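Peptidase S15/CocE/NonD (PDB 4PF1) is a serine aminopeptidase of the S15 family with an alpha/beta hydrolase fold, which probably cleaves residues from the amino end of peptides. Local coordinates at residues A424-V429 with V610-E615; D136-I141 with P174-K179; D230-Y235 with S579-Y584; M274-A279 with S302-K307. All coordinates share one frame; numbering follows the deposited sequence.

Contact 1: residues A424-V429 with V610-E615; sequences AFDEYV and VWRTAE
R612 grips the carboxylate of D426 side-on with two nitrogens: R612 NE lies 2.7 Å from D426 OD2, and R612 NH2 lies 3.0 Å from D426 OD1. Both bonds stay close to the guanidinium plane but meet the carboxylate from above its own plane, the two planes being 40° apart. The arginine chain runs extended from CG to NE, which carries NE out to the carboxylate of D426. The salt bridge ties together two antiparallel strands of the C-terminal non-catalytic domain, where the strand carrying V610 and W611 passes into a loop at R612. D426 and V610 form a hydrogen-bonded pair, D426 N to V610 O at 3.0 Å and V610 N to D426 O at 2.9 Å. Just beyond, R612 N donates almost straight to A424 O (N-H...O angle 176°). W473 NE1 also binds D426 OD2, so that this oxygen has two donors. On the other face of the sheet F425 and W611, a non-hydrogen-bonded pair, lie side by side and point the same way. Their rings are oblique, with F425 CD2 above one face of the indole toward its rim. The closest indole atom to F425 CD2 is W611 CZ2, at 3.6 Å. F425 CB makes a CH-pi contact with the five-membered ring of W611, standing 3.8 Å from its centroid and 7° off the normal.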
loop_
_atom_site.group_PDB
_atom_site.type_symbol
_atom_site.label_atom_id
_atom_site.label_comp_id
_atom_site.label_asym_id
_atom_site.label_seq_id
_atom_site.Cartn_x
_atom_site.Cartn_y
_atom_site.Cartn_z
ATOM N N ALA A 424 -25.294 41.345 -15.848
ATOM C CA ALA A 424 -25.005 39.931 -15.638
ATOM C C ALA A 424 -23.796 39.759 -14.727
ATOM O O ALA A 424 -22.779 40.443 -14.893
ATOM C CB ALA A 424 -24.758 39.233 -16.974
ATOM N N PHE A 425 -23.928 38.859 -13.751
ATOM C CA PHE A 425 -22.886 38.523 -12.787
ATOM C C PHE A 425 -23.220 37.213 -12.095
ATOM O O PHE A 425 -24.377 36.786 -12.101
ATOM C CB PHE A 425 -22.704 39.651 -11.732
ATOM C CG PHE A 425 -23.967 40.092 -11.021
ATOM C CD1 PHE A 425 -24.449 39.390 -9.918
ATOM C CD2 PHE A 425 -24.648 41.237 -11.421
ATOM C CE1 PHE A 425 -25.614 39.799 -9.261
ATOM C CE2 PHE A 425 -25.809 41.649 -10.759
ATOM C CZ PHE A 425 -26.282 40.929 -9.683
ATOM N N ASP A 426 -22.218 36.592 -11.481
ATOM C CA ASP A 426 -22.397 35.402 -10.656
ATOM C C ASP A 426 -22.112 35.799 -9.220
ATOM O O ASP A 426 -21.115 36.473 -8.958
ATOM C CB ASP A 426 -21.498 34.256 -11.128
ATOM C CG ASP A 426 -21.792 33.831 -12.548
ATOM O OD1 ASP A 426 -22.885 33.261 -12.785
ATOM O OD2 ASP A 426 -20.957 34.108 -13.432
ATOM N N GLU A 427 -23.019 35.447 -8.301
ATOM C CA GLU A 427 -22.929 35.868 -6.909
ATOM C C GLU A 427 -22.671 34.712 -5.944
ATOM O O GLU A 427 -23.168 33.603 -6.148
ATOM C CB GLU A 427 -24.226 36.587 -6.520
ATOM C CG GLU A 427 -24.150 37.394 -5.238
ATOM C CD GLU A 427 -25.462 38.053 -4.869
ATOM O OE1 GLU A 427 -26.337 37.361 -4.302
ATOM O OE2 GLU A 427 -25.618 39.262 -5.149
ATOM N N TYR A 428 -21.915 34.998 -4.867
ATOM C CA TYR A 428 -21.644 34.076 -3.761
ATOM C C TYR A 428 -21.265 34.858 -2.508
ATOM O O TYR A 428 -20.841 36.016 -2.602
ATOM C CB TYR A 428 -20.562 33.035 -4.116
ATOM C CG TYR A 428 -19.142 33.559 -4.167
ATOM C CD1 TYR A 428 -18.661 34.217 -5.294
ATOM C CD2 TYR A 428 -18.250 33.317 -3.125
ATOM C CE1 TYR A 428 -17.329 34.616 -5.389
ATOM C CE2 TYR A 428 -16.926 33.749 -3.190
ATOM C CZ TYR A 428 -16.469 34.399 -4.326
ATOM O OH TYR A 428 -15.165 34.824 -4.404
ATOM N N VAL A 429 -21.426 34.229 -1.336
ATOM C CA VAL A 429 -21.077 34.852 -0.067
ATOM C C VAL A 429 -19.813 34.186 0.479
ATOM O O VAL A 429 -19.773 32.961 0.637
ATOM C CB VAL A 429 -22.245 34.819 0.959
ATOM C CG1 VAL A 429 -21.827 35.436 2.293
ATOM C CG2 VAL A 429 -23.484 35.525 0.407
ATOM N N VAL A 610 -18.864 38.249 -9.495
ATOM C CA VAL A 610 -17.972 38.236 -10.650
ATOM C C VAL A 610 -18.817 38.636 -11.870
ATOM O O VAL A 610 -19.693 37.878 -12.302
ATOM C CB VAL A 610 -17.230 36.885 -10.825
ATOM C CG1 VAL A 610 -16.550 36.798 -12.188
ATOM C CG2 VAL A 610 -16.212 36.678 -9.703
ATOM N N TRP A 611 -18.596 39.864 -12.367
ATOM C CA TRP A 611 -19.373 40.451 -13.456
ATOM C C TRP A 611 -18.922 39.965 -14.835
ATOM O O TRP A 611 -17.737 39.729 -15.057
ATOM C CB TRP A 611 -19.328 41.981 -13.371
ATOM C CG TRP A 611 -20.159 42.532 -12.244
ATOM C CD1 TRP A 611 -19.914 42.415 -10.905
ATOM C CD2 TRP A 611 -21.383 43.272 -12.364
ATOM N NE1 TRP A 611 -20.912 43.029 -10.185
ATOM C CE2 TRP A 611 -21.829 43.560 -11.055
ATOM C CE3 TRP A 611 -22.142 43.728 -13.456
ATOM C CZ2 TRP A 611 -22.983 44.314 -10.808
ATOM C CZ3 TRP A 611 -23.296 44.458 -13.209
ATOM C CH2 TRP A 611 -23.712 44.735 -11.898
ATOM N N ARG A 612 -19.885 39.816 -15.758
ATOM C CA ARG A 612 -19.653 39.316 -17.118
ATOM C C ARG A 612 -20.578 40.035 -18.109
ATOM O O ARG A 612 -21.594 39.483 -18.543
ATOM C CB ARG A 612 -19.851 37.784 -17.176
ATOM C CG ARG A 612 -20.946 37.263 -16.243
ATOM C CD ARG A 612 -21.239 35.806 -16.482
ATOM N NE ARG A 612 -22.228 35.296 -15.532
ATOM C CZ ARG A 612 -23.540 35.299 -15.741
ATOM N NH1 ARG A 612 -24.038 35.785 -16.873
ATOM N NH2 ARG A 612 -24.364 34.811 -14.825
ATOM N N THR A 613 -20.246 41.299 -18.412
ATOM C CA THR A 613 -21.020 42.159 -19.318
ATOM C C THR A 613 -20.089 42.768 -20.370
ATOM O O THR A 613 -18.877 42.624 -20.253
ATOM C CB THR A 613 -21.747 43.272 -18.520
ATOM O OG1 THR A 613 -20.778 44.133 -17.923
ATOM C CG2 THR A 613 -22.681 42.727 -17.450
ATOM N N ALA A 614 -20.648 43.472 -21.376
ATOM C CA ALA A 614 -19.854 44.155 -22.409
ATOM C C ALA A 614 -18.878 45.160 -21.769
ATOM O O ALA A 614 -17.710 45.219 -22.163
ATOM C CB ALA A 614 -20.776 44.870 -23.390
ATOM N N GLU A 615 -19.357 45.904 -20.743
ATOM C CA GLU A 615 -18.592 46.895 -19.983
ATOM C C GLU A 615 -17.557 46.221 -19.067
ATOM O O GLU A 615 -16.423 46.698 -18.977
ATOM C CB GLU A 615 -19.552 47.766 -19.150
ATOM C CG GLU A 615 -18.885 48.922 -18.415
ATOM C CD GLU A 615 -19.819 49.823 -17.626
ATOM O OE1 GLU A 615 -20.869 49.332 -17.149
ATOM O OE2 GLU A 615 -19.481 51.017 -17.456
#

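Contact 2: residues D136-I141 with P174-K179; sequences DTYDTI and PHPALK
H175 carries most of this contact, its imidazole meeting both Y138 and I141 of the helix. H175 CG is anti to the backbone N (chi1 -169°), which directs the ring to the helix; H175 CD2 comes 3.5 Å from Y138 CE2, over one face of the phenol ring and offset toward its rim. The two rings are oblique, with planes 48° apart. I141 CG2 covers one face of the imidazole in a CH-pi contact, 3.8 Å from the centroid of the H175 ring, while CD of P176 covers the opposite face. Two bonds at the rim would hold the imidazole against rotation: H175 ND1 accepts from A177 N at 3.0 Å, close to the ring plane, and NE2 is hydrogen-bonded to D142, one residue past the helical segment. P176 also touches Y138, its CD standing 4.2 Å from Y138 CE2. H175 to L178 form a type I beta turn, closed by L178 N on H175 O. The turn leads into strand 178-184 of the central alpha/beta hydrolase sheet, and the contact lays it against helix 133-147. A177 then brings its CB to within 3.7 Å of I141 CG2, the same methyl that covers the imidazole. L178, already in the strand, presents CB to the other end of the isoleucine, 4.2 Å from I141 CD1. Beyond them, I141 also packs on V155 and L178 on A157, both of strand 154-160.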
loop_
_atom_site.group_PDB
_atom_site.type_symbol
_atom_site.label_atom_id
_atom_site.label_comp_id
_atom_site.label_asym_id
_atom_site.label_seq_id
_atom_site.Cartn_x
_atom_site.Cartn_y
_atom_site.Cartn_z
ATOM N N ASP A 136 31.315 36.510 -0.341
ATOM C CA ASP A 136 31.612 35.241 0.324
ATOM C C ASP A 136 31.895 34.150 -0.720
ATOM O O ASP A 136 32.836 33.372 -0.544
ATOM C CB ASP A 136 30.458 34.823 1.261
ATOM C CG ASP A 136 30.428 35.549 2.607
ATOM O OD1 ASP A 136 31.387 36.302 2.905
ATOM O OD2 ASP A 136 29.464 35.338 3.372
ATOM N N THR A 137 31.129 34.150 -1.838
ATOM C CA THR A 137 31.313 33.214 -2.959
ATOM C C THR A 137 32.679 33.436 -3.609
ATOM O O THR A 137 33.382 32.460 -3.883
ATOM C CB THR A 137 30.188 33.376 -3.989
ATOM O OG1 THR A 137 28.947 33.037 -3.376
ATOM C CG2 THR A 137 30.398 32.520 -5.227
ATOM N N TYR A 138 33.049 34.722 -3.864
ATOM C CA TYR A 138 34.339 35.076 -4.471
ATOM C C TYR A 138 35.502 34.548 -3.620
ATOM O O TYR A 138 36.451 33.987 -4.170
ATOM C CB TYR A 138 34.467 36.608 -4.669
ATOM C CG TYR A 138 35.746 37.018 -5.372
ATOM C CD1 TYR A 138 36.932 37.189 -4.663
ATOM C CD2 TYR A 138 35.774 37.219 -6.747
ATOM C CE1 TYR A 138 38.121 37.522 -5.309
ATOM C CE2 TYR A 138 36.954 37.569 -7.403
ATOM C CZ TYR A 138 38.126 37.718 -6.679
ATOM O OH TYR A 138 39.293 38.051 -7.320
ATOM N N ASP A 139 35.430 34.744 -2.283
ATOM C CA ASP A 139 36.473 34.309 -1.347
ATOM C C ASP A 139 36.517 32.775 -1.244
ATOM O O ASP A 139 37.596 32.208 -1.055
ATOM C CB ASP A 139 36.264 34.948 0.037
ATOM C CG ASP A 139 36.233 36.471 0.026
ATOM O OD1 ASP A 139 36.793 37.073 -0.920
ATOM O OD2 ASP A 139 35.638 37.057 0.956
ATOM N N THR A 140 35.353 32.110 -1.412
ATOM C CA THR A 140 35.237 30.647 -1.392
ATOM C C THR A 140 35.861 30.044 -2.666
ATOM O O THR A 140 36.674 29.125 -2.558
ATOM C CB THR A 140 33.763 30.223 -1.214
ATOM O OG1 THR A 140 33.311 30.656 0.068
ATOM C CG2 THR A 140 33.560 28.711 -1.344
ATOM N N ILE A 141 35.488 30.565 -3.864
ATOM C CA ILE A 141 35.998 30.064 -5.151
ATOM C C ILE A 141 37.526 30.259 -5.231
ATOM O O ILE A 141 38.229 29.351 -5.682
ATOM C CB ILE A 141 35.262 30.703 -6.372
ATOM C CG1 ILE A 141 33.765 30.300 -6.394
ATOM C CG2 ILE A 141 35.946 30.316 -7.698
ATOM C CD1 ILE A 141 32.895 31.045 -7.444
ATOM N N PRO A 174 31.456 38.232 -10.535
ATOM C CA PRO A 174 31.882 36.831 -10.432
ATOM C C PRO A 174 33.382 36.622 -10.450
ATOM O O PRO A 174 34.116 37.374 -11.089
ATOM C CB PRO A 174 31.224 36.170 -11.647
ATOM C CG PRO A 174 31.069 37.257 -12.628
ATOM C CD PRO A 174 30.785 38.495 -11.826
ATOM N N HIS A 175 33.825 35.572 -9.749
ATOM C CA HIS A 175 35.211 35.141 -9.741
ATOM C C HIS A 175 35.542 34.614 -11.139
ATOM O O HIS A 175 34.708 33.915 -11.724
ATOM C CB HIS A 175 35.431 34.055 -8.668
ATOM C CG HIS A 175 36.872 33.735 -8.422
ATOM N ND1 HIS A 175 37.596 32.954 -9.302
ATOM C CD2 HIS A 175 37.680 34.112 -7.407
ATOM C CE1 HIS A 175 38.815 32.881 -8.799
ATOM N NE2 HIS A 175 38.915 33.567 -7.662
ATOM N N PRO A 176 36.728 34.954 -11.712
ATOM C CA PRO A 176 37.051 34.491 -13.080
ATOM C C PRO A 176 36.996 32.968 -13.274
ATOM O O PRO A 176 36.846 32.516 -14.411
ATOM C CB PRO A 176 38.475 35.020 -13.307
ATOM C CG PRO A 176 38.990 35.373 -11.951
ATOM C CD PRO A 176 37.802 35.809 -11.173
ATOM N N ALA A 177 37.093 32.181 -12.176
ATOM C CA ALA A 177 37.032 30.717 -12.240
ATOM C C ALA A 177 35.585 30.195 -12.423
ATOM O O ALA A 177 35.411 29.049 -12.836
ATOM C CB ALA A 177 37.657 30.109 -10.997
ATOM N N LEU A 178 34.554 31.029 -12.120
ATOM C CA LEU A 178 33.151 30.636 -12.312
ATOM C C LEU A 178 32.829 30.646 -13.814
ATOM O O LEU A 178 32.890 31.704 -14.457
ATOM C CB LEU A 178 32.184 31.540 -11.519
ATOM C CG LEU A 178 30.696 31.144 -11.596
ATOM C CD1 LEU A 178 30.390 29.953 -10.693
ATOM C CD2 LEU A 178 29.807 32.311 -11.250
ATOM N N LYS A 179 32.521 29.456 -14.372
ATOM C CA LYS A 179 32.320 29.263 -15.807
ATOM C C LYS A 179 30.856 29.082 -16.218
ATOM O O LYS A 179 30.549 29.275 -17.391
ATOM C CB LYS A 179 33.150 28.060 -16.311
ATOM C CG LYS A 179 34.660 28.153 -16.021
ATOM C CD LYS A 179 35.339 29.367 -16.696
ATOM C CE LYS A 179 36.747 29.573 -16.189
ATOM N NZ LYS A 179 37.374 30.789 -16.769
#

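Contact 3: residues D230-Y235 with S579-Y584; sequences DTYDAY and SWFPLY
F581 turns the edge of its ring toward the face of Y232, a T-shaped pair with planes at 88° and centroids 5.3 Å apart. F581 CD2 stands 3.6 Å above the plane of the Y232 ring, toward the rim. At the phenyl edge lie helix backbone atoms: Y232 O is 3.3 Å from F581 CE2, and Y235 C is 3.6 Å from F581 CZ. Y235 CB adds an apolar contact, 3.7 Å from F581 CZ. One face of the phenyl is covered by CB of the next residue, P582, which follows a cis peptide bond. The proline ring also meets the helix, P582 CG lying 3.3 Å from T231 OG1 and P582 CB 3.9 Å from Y235 CB. T231 OG1 has polar partners in T443 and E205; the hydroxyl of Y232 is bound to P435 O, and S466 of the second subunit packs on Y232. An alanine in place of F581 would probably leave a gap between Y232 and Y235, depriving the face of Y232 of its edge-on partner. The contact is buried and joins the start of helix 231-238, of the S15 peptidase part, to the loop after strand 571-577, of the C-terminal non-catalytic domain, with helix 204-215 packed beside both through Q204 and E205.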
loop_
_atom_site.group_PDB
_atom_site.type_symbol
_atom_site.label_atom_id
_atom_site.label_comp_id
_atom_site.label_asym_id
_atom_site.label_seq_id
_atom_site.Cartn_x
_atom_site.Cartn_y
_atom_site.Cartn_z
ATOM N N ASP A 230 -4.406 18.824 12.550
ATOM C CA ASP A 230 -4.992 19.591 11.450
ATOM C C ASP A 230 -4.609 21.078 11.591
ATOM O O ASP A 230 -5.040 21.741 12.536
ATOM C CB ASP A 230 -6.522 19.402 11.432
ATOM C CG ASP A 230 -7.247 20.020 10.249
ATOM O OD1 ASP A 230 -6.604 20.229 9.197
ATOM O OD2 ASP A 230 -8.466 20.259 10.364
ATOM N N THR A 231 -3.786 21.591 10.655
ATOM C CA THR A 231 -3.295 22.981 10.681
ATOM C C THR A 231 -4.422 23.985 10.416
ATOM O O THR A 231 -4.378 25.093 10.948
ATOM C CB THR A 231 -2.126 23.184 9.703
ATOM O OG1 THR A 231 -2.555 22.888 8.372
ATOM C CG2 THR A 231 -0.906 22.340 10.065
ATOM N N TYR A 232 -5.435 23.591 9.609
ATOM C CA TYR A 232 -6.615 24.412 9.305
ATOM C C TYR A 232 -7.250 24.903 10.609
ATOM O O TYR A 232 -7.462 26.103 10.779
ATOM C CB TYR A 232 -7.626 23.598 8.471
ATOM C CG TYR A 232 -8.889 24.352 8.104
ATOM C CD1 TYR A 232 -9.936 24.483 9.015
ATOM C CD2 TYR A 232 -9.061 24.888 6.832
ATOM C CE1 TYR A 232 -11.106 25.162 8.682
ATOM C CE2 TYR A 232 -10.236 25.554 6.480
ATOM C CZ TYR A 232 -11.253 25.696 7.412
ATOM O OH TYR A 232 -12.412 26.353 7.084
ATOM N N ASP A 233 -7.497 23.967 11.545
ATOM C CA ASP A 233 -8.062 24.231 12.859
ATOM C C ASP A 233 -7.160 25.154 13.685
ATOM O O ASP A 233 -7.645 26.142 14.241
ATOM C CB ASP A 233 -8.282 22.907 13.603
ATOM C CG ASP A 233 -9.706 22.703 14.051
ATOM O OD1 ASP A 233 -10.083 23.269 15.097
ATOM O OD2 ASP A 233 -10.446 21.978 13.356
ATOM N N ALA A 234 -5.846 24.852 13.729
ATOM C CA ALA A 234 -4.842 25.606 14.496
ATOM C C ALA A 234 -4.757 27.080 14.080
ATOM O O ALA A 234 -4.843 27.953 14.942
ATOM C CB ALA A 234 -3.473 24.948 14.360
ATOM N N TYR A 235 -4.603 27.356 12.767
ATOM C CA TYR A 235 -4.462 28.718 12.248
ATOM C C TYR A 235 -5.778 29.523 12.341
ATOM O O TYR A 235 -5.725 30.734 12.574
ATOM C CB TYR A 235 -3.913 28.701 10.810
ATOM C CG TYR A 235 -2.423 28.422 10.750
ATOM C CD1 TYR A 235 -1.939 27.117 10.719
ATOM C CD2 TYR A 235 -1.495 29.462 10.757
ATOM C CE1 TYR A 235 -0.569 26.852 10.690
ATOM C CE2 TYR A 235 -0.122 29.209 10.712
ATOM C CZ TYR A 235 0.336 27.901 10.684
ATOM O OH TYR A 235 1.685 27.632 10.660
ATOM N N SER A 579 -10.839 32.658 -0.449
ATOM C CA SER A 579 -9.943 32.157 0.596
ATOM C C SER A 579 -9.247 30.877 0.132
ATOM O O SER A 579 -9.774 30.157 -0.716
ATOM C CB SER A 579 -10.694 31.922 1.906
ATOM O OG SER A 579 -11.837 31.103 1.738
ATOM N N TRP A 580 -8.037 30.632 0.662
ATOM C CA TRP A 580 -7.155 29.500 0.347
ATOM C C TRP A 580 -6.387 29.176 1.631
ATOM O O TRP A 580 -5.199 29.470 1.750
ATOM C CB TRP A 580 -6.203 29.917 -0.795
ATOM C CG TRP A 580 -6.172 29.026 -2.001
ATOM C CD1 TRP A 580 -6.875 27.872 -2.203
ATOM C CD2 TRP A 580 -5.360 29.212 -3.167
ATOM N NE1 TRP A 580 -6.558 27.333 -3.430
ATOM C CE2 TRP A 580 -5.622 28.131 -4.039
ATOM C CE3 TRP A 580 -4.436 30.195 -3.566
ATOM C CZ2 TRP A 580 -5.000 28.010 -5.288
ATOM C CZ3 TRP A 580 -3.818 30.072 -4.801
ATOM C CH2 TRP A 580 -4.095 28.987 -5.644
ATOM N N PHE A 581 -7.103 28.615 2.612
ATOM C CA PHE A 581 -6.683 28.429 4.001
ATOM C C PHE A 581 -6.272 26.970 4.347
ATOM O O PHE A 581 -6.852 26.042 3.792
ATOM C CB PHE A 581 -7.867 28.868 4.889
ATOM C CG PHE A 581 -7.536 29.218 6.312
ATOM C CD1 PHE A 581 -6.950 30.439 6.625
ATOM C CD2 PHE A 581 -7.811 28.330 7.345
ATOM C CE1 PHE A 581 -6.622 30.757 7.946
ATOM C CE2 PHE A 581 -7.486 28.650 8.666
ATOM C CZ PHE A 581 -6.899 29.865 8.957
ATOM N N PRO A 582 -5.296 26.722 5.272
ATOM C CA PRO A 582 -4.532 27.678 6.100
ATOM C C PRO A 582 -3.237 28.195 5.469
ATOM O O PRO A 582 -2.552 28.998 6.105
ATOM C CB PRO A 582 -4.237 26.861 7.360
ATOM C CG PRO A 582 -4.051 25.463 6.844
ATOM C CD PRO A 582 -4.962 25.327 5.634
ATOM N N LEU A 583 -2.888 27.733 4.241
ATOM C CA LEU A 583 -1.675 28.169 3.530
ATOM C C LEU A 583 -1.609 29.697 3.500
ATOM O O LEU A 583 -0.607 30.268 3.916
ATOM C CB LEU A 583 -1.629 27.578 2.100
ATOM C CG LEU A 583 -0.423 27.965 1.200
ATOM C CD1 LEU A 583 0.931 27.740 1.912
ATOM C CD2 LEU A 583 -0.456 27.197 -0.101
ATOM N N TYR A 584 -2.711 30.347 3.095
ATOM C CA TYR A 584 -2.812 31.804 3.105
ATOM C C TYR A 584 -3.671 32.251 4.272
ATOM O O TYR A 584 -4.684 31.611 4.563
ATOM C CB TYR A 584 -3.398 32.322 1.781
ATOM C CG TYR A 584 -2.492 32.081 0.598
ATOM C CD1 TYR A 584 -2.604 30.924 -0.168
ATOM C CD2 TYR A 584 -1.490 32.988 0.268
ATOM C CE1 TYR A 584 -1.750 30.683 -1.242
ATOM C CE2 TYR A 584 -0.644 32.767 -0.815
ATOM C CZ TYR A 584 -0.765 31.604 -1.556
ATOM O OH TYR A 584 0.075 31.379 -2.614
#

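Contact 4: residues M274-A279 with S302-K307; sequences MDKMLA and SPKLYK
K304 and D275 approach at a slant, the lysine chain bending at chi2 and again at chi4 (-72°), which brings NZ to the carboxylate. K304 NZ donates to D275 OD2 at 2.8 Å in a salt bridge, entering from above the carboxylate plane, 38° out of it, and is also hydrogen-bonded to Y300 OH. A water 2.7 Å from D275 OD1 donates to that oxygen and weakly accepts from K304 NZ. K276 brings a second amine, its NZ 3.5 Å from K304 NZ; the long ion pair of K276 with D275 would partly offset this like-charge approach. A methionine in place of K304 would probably leave D275 OD2 without its close cationic mate. Elsewhere L278 CD1 meets L305 CD2 at 3.7 Å, and L305 also packs on I289 of strand 287-292. The helices run roughly parallel, the axes of the two segments approaching to 9.2 Å at a crossing angle of -23°. Helix 301-309 is the helix of the beta-alpha-beta crossover between strands 287-292 and 319-324 of the alpha/beta hydrolase sheet, with helix 274-279 packed beside it.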
loop_
_atom_site.group_PDB
_atom_site.type_symbol
_atom_site.label_atom_id
_atom_site.label_comp_id
_atom_site.label_asym_id
_atom_site.label_seq_id
_atom_site.Cartn_x
_atom_site.Cartn_y
_atom_site.Cartn_z
ATOM N N MET A 274 15.159 39.618 -7.191
ATOM C CA MET A 274 16.317 39.090 -7.914
ATOM C C MET A 274 16.270 39.358 -9.415
ATOM O O MET A 274 17.320 39.562 -10.016
ATOM C CB MET A 274 16.482 37.589 -7.648
ATOM C CG MET A 274 16.838 37.280 -6.207
ATOM S SD MET A 274 18.351 38.127 -5.685
ATOM C CE MET A 274 19.575 36.937 -6.258
ATOM N N ASP A 275 15.064 39.369 -10.017
ATOM C CA ASP A 275 14.896 39.668 -11.443
ATOM C C ASP A 275 15.250 41.136 -11.724
ATOM O O ASP A 275 15.950 41.424 -12.693
ATOM C CB ASP A 275 13.456 39.352 -11.907
ATOM C CG ASP A 275 12.375 40.154 -11.205
ATOM O OD1 ASP A 275 12.298 40.084 -9.956
ATOM O OD2 ASP A 275 11.608 40.847 -11.900
ATOM N N LYS A 276 14.804 42.052 -10.845
ATOM C CA LYS A 276 15.057 43.486 -10.976
ATOM C C LYS A 276 16.529 43.805 -10.668
ATOM O O LYS A 276 17.137 44.613 -11.375
ATOM C CB LYS A 276 14.110 44.286 -10.067
ATOM C CG LYS A 276 12.651 44.228 -10.524
ATOM C CD LYS A 276 11.689 44.762 -9.468
ATOM C CE LYS A 276 10.244 44.700 -9.912
ATOM N NZ LYS A 276 9.710 43.309 -9.908
ATOM N N MET A 277 17.114 43.118 -9.657
ATOM C CA MET A 277 18.516 43.276 -9.255
ATOM C C MET A 277 19.476 42.789 -10.371
ATOM O O MET A 277 20.352 43.550 -10.784
ATOM C CB MET A 277 18.782 42.526 -7.930
ATOM C CG MET A 277 20.128 42.850 -7.292
ATOM S SD MET A 277 21.480 41.806 -7.908
ATOM C CE MET A 277 21.221 40.330 -6.935
ATOM N N LEU A 278 19.305 41.533 -10.857
ATOM C CA LEU A 278 20.159 40.953 -11.913
ATOM C C LEU A 278 20.074 41.733 -13.238
ATOM O O LEU A 278 21.040 41.730 -14.009
ATOM C CB LEU A 278 19.813 39.473 -12.159
ATOM C CG LEU A 278 20.378 38.473 -11.146
ATOM C CD1 LEU A 278 19.533 37.227 -11.088
ATOM C CD2 LEU A 278 21.805 38.100 -11.479
ATOM N N ALA A 279 18.931 42.404 -13.495
ATOM C CA ALA A 279 18.727 43.212 -14.701
ATOM C C ALA A 279 19.617 44.457 -14.689
ATOM O O ALA A 279 20.022 44.922 -15.751
ATOM C CB ALA A 279 17.267 43.616 -14.821
ATOM N N SER A 302 11.656 31.541 -11.756
ATOM C CA SER A 302 12.350 31.087 -12.967
ATOM C C SER A 302 11.805 31.719 -14.286
ATOM O O SER A 302 12.617 32.270 -15.035
ATOM C CB SER A 302 12.354 29.567 -13.046
ATOM O OG SER A 302 12.949 29.018 -11.880
ATOM N N PRO A 303 10.471 31.722 -14.586
ATOM C CA PRO A 303 10.016 32.380 -15.830
ATOM C C PRO A 303 10.257 33.897 -15.828
ATOM O O PRO A 303 10.577 34.457 -16.878
ATOM C CB PRO A 303 8.526 32.046 -15.895
ATOM C CG PRO A 303 8.146 31.691 -14.519
ATOM C CD PRO A 303 9.339 31.113 -13.854
ATOM N N LYS A 304 10.145 34.556 -14.647
ATOM C CA LYS A 304 10.410 35.999 -14.525
ATOM C C LYS A 304 11.907 36.282 -14.755
ATOM O O LYS A 304 12.248 37.306 -15.348
ATOM C CB LYS A 304 9.945 36.542 -13.155
ATOM C CG LYS A 304 9.979 38.073 -13.036
ATOM C CD LYS A 304 8.708 38.736 -13.575
ATOM C CE LYS A 304 8.843 40.238 -13.701
ATOM N NZ LYS A 304 8.847 40.924 -12.381
ATOM N N LEU A 305 12.793 35.344 -14.328
ATOM C CA LEU A 305 14.242 35.450 -14.541
ATOM C C LEU A 305 14.565 35.445 -16.024
ATOM O O LEU A 305 15.283 36.326 -16.485
ATOM C CB LEU A 305 15.005 34.310 -13.843
ATOM C CG LEU A 305 15.392 34.520 -12.390
ATOM C CD1 LEU A 305 16.081 33.282 -11.841
ATOM C CD2 LEU A 305 16.295 35.745 -12.219
ATOM N N TYR A 306 14.013 34.465 -16.784
ATOM C CA TYR A 306 14.224 34.394 -18.230
ATOM C C TYR A 306 13.699 35.663 -18.915
ATOM O O TYR A 306 14.386 36.212 -19.768
ATOM C CB TYR A 306 13.568 33.132 -18.843
ATOM C CG TYR A 306 13.514 33.159 -20.361
ATOM C CD1 TYR A 306 14.650 32.901 -21.125
ATOM C CD2 TYR A 306 12.346 33.512 -21.030
ATOM C CE1 TYR A 306 14.612 32.949 -22.517
ATOM C CE2 TYR A 306 12.303 33.588 -22.421
ATOM C CZ TYR A 306 13.440 33.311 -23.161
ATOM O OH TYR A 306 13.393 33.378 -24.533
ATOM N N LYS A 307 12.490 36.132 -18.525
ATOM C CA LYS A 307 11.840 37.314 -19.107
ATOM C C LYS A 307 12.722 38.572 -19.022
ATOM O O LYS A 307 12.770 39.341 -19.984
ATOM C CB LYS A 307 10.479 37.573 -18.433
ATOM C CG LYS A 307 9.643 38.665 -19.118
ATOM C CD LYS A 307 8.228 38.802 -18.535
ATOM C CE LYS A 307 8.164 39.583 -17.237
ATOM N NZ LYS A 307 8.595 41.001 -17.395
HETATM O O HOH W 1 9.709 40.553 -9.317
#

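Contacts 2 and 4 both belong to the alpha/beta hydrolase part, their nearest atoms about 9 Å apart: one sets a helix against a turn entering the central sheet, the other sets two helices together. Contacts 3 and 4 are buried, contacts 1 and 2 partly buried. Contact 3 bridges the S15 peptidase part and the C-terminal domain, whereas contact 1, whose centre lies about 33 Å from the centre of the chain, stays within the C-terminal domain. Contact 1 combines backbone pairing with an ion pair and aromatic packing; contact 4 relies on charges beside a small leucine contact. Contacts 2 and 3 have no hydrogen bonds between their segments and depend largely on ring packing, with aliphatic contacts beside it in contact 2.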